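PDB 4R7F: uncharacterized protein from Parabacteroides merdae, which is of unknown function but is built from three immunoglobulin-like beta-sandwich domains, the first region resembling the N-terminal domain of type 9 secretion system plug proteins. Local coordinates for residues A[305-310]-A[346-351]; A[290-295]-A[334-339]. One frame throughout, in Å; residues are numbered along the deposited sequence.

Contact 1: A[305-310]-A[346-351]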
# COMPACT_ATOMS: atom_id res chain seq x y z
N GLY A 305 -16.86 -13.93 28.84
CA GLY A 305 -17.06 -13.15 27.65
C GLY A 305 -17.77 -13.90 26.58
O GLY A 305 -18.19 -15.07 26.79
N SER A 306 -17.88 -13.25 25.42
CA SER A 306 -18.55 -13.84 24.26
C SER A 306 -17.71 -13.69 23.00
O SER A 306 -16.87 -12.79 22.91
CB SER A 306 -19.92 -13.20 24.09
OG SER A 306 -20.72 -13.45 25.25
N VAL A 307 -17.91 -14.60 22.05
CA VAL A 307 -17.18 -14.60 20.80
C VAL A 307 -18.09 -14.12 19.71
O VAL A 307 -19.29 -14.52 19.65
CB VAL A 307 -16.61 -15.99 20.46
CG1 VAL A 307 -15.87 -15.99 19.12
CG2 VAL A 307 -15.67 -16.42 21.56
N TYR A 308 -17.55 -13.22 18.88
CA TYR A 308 -18.24 -12.61 17.76
C TYR A 308 -17.48 -12.80 16.45
O TYR A 308 -16.27 -12.61 16.36
CB TYR A 308 -18.40 -11.12 17.99
CG TYR A 308 -19.30 -10.75 19.12
CD1 TYR A 308 -18.83 -10.77 20.45
CD2 TYR A 308 -20.62 -10.37 18.89
CE1 TYR A 308 -19.65 -10.41 21.49
CE2 TYR A 308 -21.43 -10.00 19.95
CZ TYR A 308 -20.94 -10.05 21.23
OH TYR A 308 -21.78 -9.74 22.24
N LEU A 309 -18.23 -13.13 15.41
CA LEU A 309 -17.70 -13.22 14.06
C LEU A 309 -17.61 -11.79 13.55
O LEU A 309 -18.49 -10.98 13.75
CB LEU A 309 -18.63 -14.09 13.24
CG LEU A 309 -18.29 -14.57 11.84
CD1 LEU A 309 -16.85 -15.03 11.68
CD2 LEU A 309 -19.27 -15.70 11.54
N ASN A 310 -16.47 -11.45 13.00
CA ASN A 310 -16.18 -10.06 12.75
C ASN A 310 -15.65 -9.87 11.33
O ASN A 310 -14.90 -10.70 10.80
CB ASN A 310 -15.15 -9.60 13.77
CG ASN A 310 -14.80 -8.14 13.62
OD1 ASN A 310 -13.68 -7.76 13.26
ND2 ASN A 310 -15.78 -7.32 13.86
N TYR A 346 -12.55 -12.70 7.49
CA TYR A 346 -13.27 -12.79 8.73
C TYR A 346 -12.34 -13.12 9.88
O TYR A 346 -11.24 -13.59 9.66
CB TYR A 346 -14.42 -13.84 8.64
CG TYR A 346 -13.98 -15.30 8.58
CD1 TYR A 346 -13.55 -15.89 7.40
CD2 TYR A 346 -14.02 -16.09 9.71
CE1 TYR A 346 -13.18 -17.25 7.37
CE2 TYR A 346 -13.64 -17.43 9.69
CZ TYR A 346 -13.21 -18.01 8.53
OH TYR A 346 -12.87 -19.35 8.56
N GLN A 347 -12.81 -12.87 11.10
CA GLN A 347 -12.09 -13.27 12.28
C GLN A 347 -13.05 -13.34 13.44
O GLN A 347 -14.25 -13.00 13.34
CB GLN A 347 -10.99 -12.27 12.60
CG GLN A 347 -11.52 -10.96 13.07
CD GLN A 347 -10.44 -9.92 13.36
OE1 GLN A 347 -9.24 -10.20 13.38
NE2 GLN A 347 -10.88 -8.69 13.59
N TYR A 348 -12.50 -13.76 14.56
CA TYR A 348 -13.25 -14.03 15.74
C TYR A 348 -12.74 -13.15 16.87
O TYR A 348 -11.59 -13.24 17.26
CB TYR A 348 -13.06 -15.50 16.12
CG TYR A 348 -13.62 -16.51 15.13
CD1 TYR A 348 -15.01 -16.72 14.98
CD2 TYR A 348 -12.77 -17.31 14.40
CE1 TYR A 348 -15.49 -17.68 14.10
CE2 TYR A 348 -13.25 -18.25 13.51
CZ TYR A 348 -14.59 -18.43 13.35
OH TYR A 348 -14.99 -19.41 12.47
N LEU A 349 -13.62 -12.31 17.39
CA LEU A 349 -13.26 -11.42 18.47
C LEU A 349 -13.94 -11.87 19.74
O LEU A 349 -15.06 -12.31 19.71
CB LEU A 349 -13.70 -9.99 18.15
CG LEU A 349 -13.05 -9.26 16.99
CD1 LEU A 349 -13.64 -7.84 16.93
CD2 LEU A 349 -11.55 -9.19 17.17
N PHE A 350 -13.23 -11.73 20.85
CA PHE A 350 -13.74 -11.95 22.18
C PHE A 350 -14.11 -10.60 22.83
O PHE A 350 -13.30 -9.67 22.83
CB PHE A 350 -12.61 -12.61 22.99
CG PHE A 350 -12.95 -12.88 24.40
CD1 PHE A 350 -13.87 -13.87 24.73
CD2 PHE A 350 -12.36 -12.16 25.42
CE1 PHE A 350 -14.21 -14.12 26.05
CE2 PHE A 350 -12.68 -12.41 26.75
CZ PHE A 350 -13.60 -13.41 27.06
N VAL A 351 -15.29 -10.51 23.41
CA VAL A 351 -15.71 -9.30 24.15
C VAL A 351 -15.90 -9.72 25.60
O VAL A 351 -16.79 -10.52 25.88
CB VAL A 351 -17.02 -8.72 23.62
CG1 VAL A 351 -17.41 -7.48 24.40
CG2 VAL A 351 -16.90 -8.41 22.14

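Contact 2: A[290-295]-A[334-339]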
# COMPACT_ATOMS: atom_id res chain seq x y z
N TYR A 290 -26.90 -16.96 -3.02
CA TYR A 290 -26.81 -16.85 -1.57
C TYR A 290 -26.85 -18.27 -1.07
O TYR A 290 -27.80 -19.00 -1.35
CB TYR A 290 -28.00 -16.05 -0.94
CG TYR A 290 -27.82 -14.52 -0.91
CD1 TYR A 290 -28.19 -13.72 -1.99
CD2 TYR A 290 -27.24 -13.90 0.17
CE1 TYR A 290 -28.00 -12.35 -1.97
CE2 TYR A 290 -27.04 -12.53 0.19
CZ TYR A 290 -27.41 -11.76 -0.87
OH TYR A 290 -27.20 -10.40 -0.81
N TYR A 291 -25.81 -18.66 -0.32
CA TYR A 291 -25.69 -19.99 0.25
C TYR A 291 -25.65 -19.83 1.77
O TYR A 291 -25.32 -18.77 2.28
CB TYR A 291 -24.40 -20.68 -0.24
CG TYR A 291 -24.30 -20.98 -1.74
CD1 TYR A 291 -25.36 -20.75 -2.63
CD2 TYR A 291 -23.13 -21.51 -2.28
CE1 TYR A 291 -25.24 -21.03 -4.00
CE2 TYR A 291 -23.01 -21.80 -3.63
CZ TYR A 291 -24.07 -21.57 -4.49
OH TYR A 291 -23.94 -21.85 -5.84
N ILE A 292 -26.01 -20.89 2.49
CA ILE A 292 -25.83 -20.90 3.93
C ILE A 292 -24.39 -21.26 4.20
O ILE A 292 -23.97 -22.37 3.87
CB ILE A 292 -26.67 -21.96 4.64
CG1 ILE A 292 -28.15 -21.78 4.36
CG2 ILE A 292 -26.44 -21.91 6.14
CD1 ILE A 292 -28.69 -20.50 4.90
N VAL A 293 -23.63 -20.36 4.82
CA VAL A 293 -22.25 -20.70 5.15
C VAL A 293 -22.11 -21.05 6.62
O VAL A 293 -22.59 -20.34 7.47
CB VAL A 293 -21.31 -19.57 4.77
CG1 VAL A 293 -19.88 -19.95 5.05
CG2 VAL A 293 -21.54 -19.22 3.30
N HIS A 294 -21.41 -22.17 6.90
CA HIS A 294 -21.27 -22.70 8.23
C HIS A 294 -19.87 -22.50 8.74
O HIS A 294 -18.91 -23.04 8.17
CB HIS A 294 -21.57 -24.20 8.28
CG HIS A 294 -22.95 -24.56 7.84
ND1 HIS A 294 -23.98 -24.77 8.73
CD2 HIS A 294 -23.47 -24.73 6.61
CE1 HIS A 294 -25.08 -25.04 8.05
NE2 HIS A 294 -24.80 -25.01 6.77
N PHE A 295 -19.77 -21.76 9.84
CA PHE A 295 -18.49 -21.46 10.49
C PHE A 295 -18.35 -22.32 11.72
O PHE A 295 -19.33 -22.47 12.46
CB PHE A 295 -18.42 -20.01 10.94
CG PHE A 295 -18.42 -19.01 9.82
CD1 PHE A 295 -19.59 -18.66 9.19
CD2 PHE A 295 -17.26 -18.37 9.46
CE1 PHE A 295 -19.59 -17.71 8.21
CE2 PHE A 295 -17.26 -17.43 8.46
CZ PHE A 295 -18.42 -17.10 7.84
N GLU A 334 -20.19 -22.27 16.76
CA GLU A 334 -20.75 -22.53 15.46
C GLU A 334 -21.78 -21.50 15.07
O GLU A 334 -22.55 -21.06 15.90
CB GLU A 334 -21.39 -23.92 15.39
CG GLU A 334 -20.39 -25.08 15.48
CD GLU A 334 -21.01 -26.47 15.27
OE1 GLU A 334 -21.88 -26.59 14.38
OE2 GLU A 334 -20.60 -27.45 15.95
N LYS A 335 -21.79 -21.15 13.79
CA LYS A 335 -22.79 -20.26 13.24
C LYS A 335 -23.04 -20.52 11.74
O LYS A 335 -22.11 -20.80 10.95
CB LYS A 335 -22.38 -18.80 13.50
CG LYS A 335 -23.47 -17.78 13.19
CD LYS A 335 -23.10 -16.38 13.67
CE LYS A 335 -24.30 -15.48 13.80
NZ LYS A 335 -24.94 -15.58 15.13
N ALA A 336 -24.32 -20.40 11.38
CA ALA A 336 -24.81 -20.49 9.98
C ALA A 336 -25.16 -19.10 9.57
O ALA A 336 -25.89 -18.43 10.28
CB ALA A 336 -26.05 -21.36 9.90
N VAL A 337 -24.66 -18.66 8.42
CA VAL A 337 -24.94 -17.32 7.92
C VAL A 337 -25.26 -17.39 6.43
O VAL A 337 -24.50 -17.96 5.65
CB VAL A 337 -23.67 -16.44 8.09
CG1 VAL A 337 -23.97 -15.00 7.70
CG2 VAL A 337 -23.17 -16.55 9.51
N LEU A 338 -26.34 -16.77 6.02
CA LEU A 338 -26.64 -16.67 4.61
C LEU A 338 -25.84 -15.52 4.00
O LEU A 338 -26.03 -14.36 4.34
CB LEU A 338 -28.14 -16.45 4.41
CG LEU A 338 -28.66 -16.53 2.97
CD1 LEU A 338 -28.78 -17.98 2.52
CD2 LEU A 338 -30.00 -15.84 2.81
N LEU A 339 -24.98 -15.89 3.07
CA LEU A 339 -24.00 -15.04 2.43
C LEU A 339 -24.03 -15.21 0.90
O LEU A 339 -24.23 -16.32 0.36
CB LEU A 339 -22.58 -15.40 2.93
CG LEU A 339 -22.31 -15.06 4.41
CD1 LEU A 339 -20.96 -15.59 4.85
CD2 LEU A 339 -22.37 -13.57 4.64
O HOH W 1 -21.09 -24.70 11.88

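Contact 1: A[305-310]-A[346-351]
Strands 305-310 and 346-351 form an antiparallel ladder of alternating hydrogen-bonded and non-hydrogen-bonded pairs, joined by six backbone hydrogen bonds, probably in one sheet of the third immunoglobulin-like beta-sandwich; side chains alternate between its faces. The part around Asn-310 is buried on both strands and packed through side chains on both faces. Asn-310 CG lies anti to the backbone N (chi1 -178°), which sets its amide alongside that of Gln-347, the planes 25° apart. Gln-347 NE2 donates to a lone pair of Asn-310 OD1 at 3.0 Å, nearly straight at 167°. Leu-349 CD1 presses on this amide, 3.5 Å from Asn-310 CG. An alanine in place of Asn-310 would remove the acceptor OD1 and would probably leave the buried Gln-347 amide and Leu-349 less firmly positioned. On the reverse face, Leu-309 CD1 bridges two tyrosines, lying 3.6 Å from Tyr-346 CD2 and 3.8 Å from Tyr-348 CE1; both tyrosine hydroxyls hydrogen-bond Asp-256. Gly-305, Ser-306 and Tyr-308 are partly exposed, so solvent reaches the other end from strand 305-310, yet contacts with buried residues stay short: Tyr-308 crosses Val-351 obliquely, CE1 to CG2 3.5 Å, and Gly-305 CA lies 3.4 Å from Phe-350 CE1. Val-307 with Met-324 and Leu-309 with Ser-322 make further backbone hydrogen bonds; strand 342-352 also pairs with strand 225-228, and Leu-309 and Tyr-348 pack on strand 290-298.

Contact 2: A[290-295]-A[334-339]
An antiparallel ladder at the middle of a mixed sheet, in what is probably the C-terminal beta-sandwich, joins strands 290-295 and 334-339. Three hydrogen-bonded pairs hold it, Tyr-291 with Leu-339, Val-293 with Val-337 and Phe-295 with Lys-335. The Phe-295 N to Lys-335 O bond, 2.8 Å, is almost perfectly straight at 178°. Val-293 N reaches Val-337 O at 2.7 Å, but from 34° above the carbonyl plane. On the face of Ile-292, with CG anti to the backbone N (chi1 -171°), the end of Leu-338 swings nearer the partner strand, so that CD1 meets Ile-292 CD1 at 3.5 Å, tighter than ordinary carbon contact; Ile-292 CG2 lies 3.8 Å from Ala-336 CB, so this partly exposed side still has an apolar patch. The face of Val-293 is more buried: Val-293 CG2 touches Leu-339 CB at 4.0 Å, the two side chains crossing at about a right angle, and Phe-295 CE1 approaches Val-337 CG2 obliquely at 4.0 Å. At the ladder's end one water donates both to Phe-295 O, 2.9 Å, and to Glu-334 OE1, 3.2 Å, tying the extended acid chain to the opposite backbone; Glu-334 OE2 bonds Thr-330. Beyond the pair, strand 248-253 flanks strand 290-298 through backbone bonds of Ile-292 and His-294, strand 325-327 borders strand 332-340 through Gly-325, and Met-227 of strand 225-228 packs on Val-293, Phe-295 and Leu-339.

How the contacts relate
Contact 1 and contact 2 belong to different sheets, with centres about 16 Å apart, and meet through Phe-295. Its CE2 lies 3.7 Å from Tyr-346 CD2, in an edge-to-face ring pair, and its CD1 is 3.8 Å from Leu-309 CD2; Phe-295 CB stands 3.8 Å from Tyr-348 OH. Their segments alternate in sequence, and the chain crosses between the two sheets three times from strand 290-298 to strand 342-352: 290-298 to 305-310, back from 305-310 to 325-327, and 332-340 to 342-352. A magnesium ion lies about 8 Å from the side chain of Gln-347 in contact 1, but neither contact supplies the magnesium ligands Glu-223, Asp-269, Asp-271 and Gln-371.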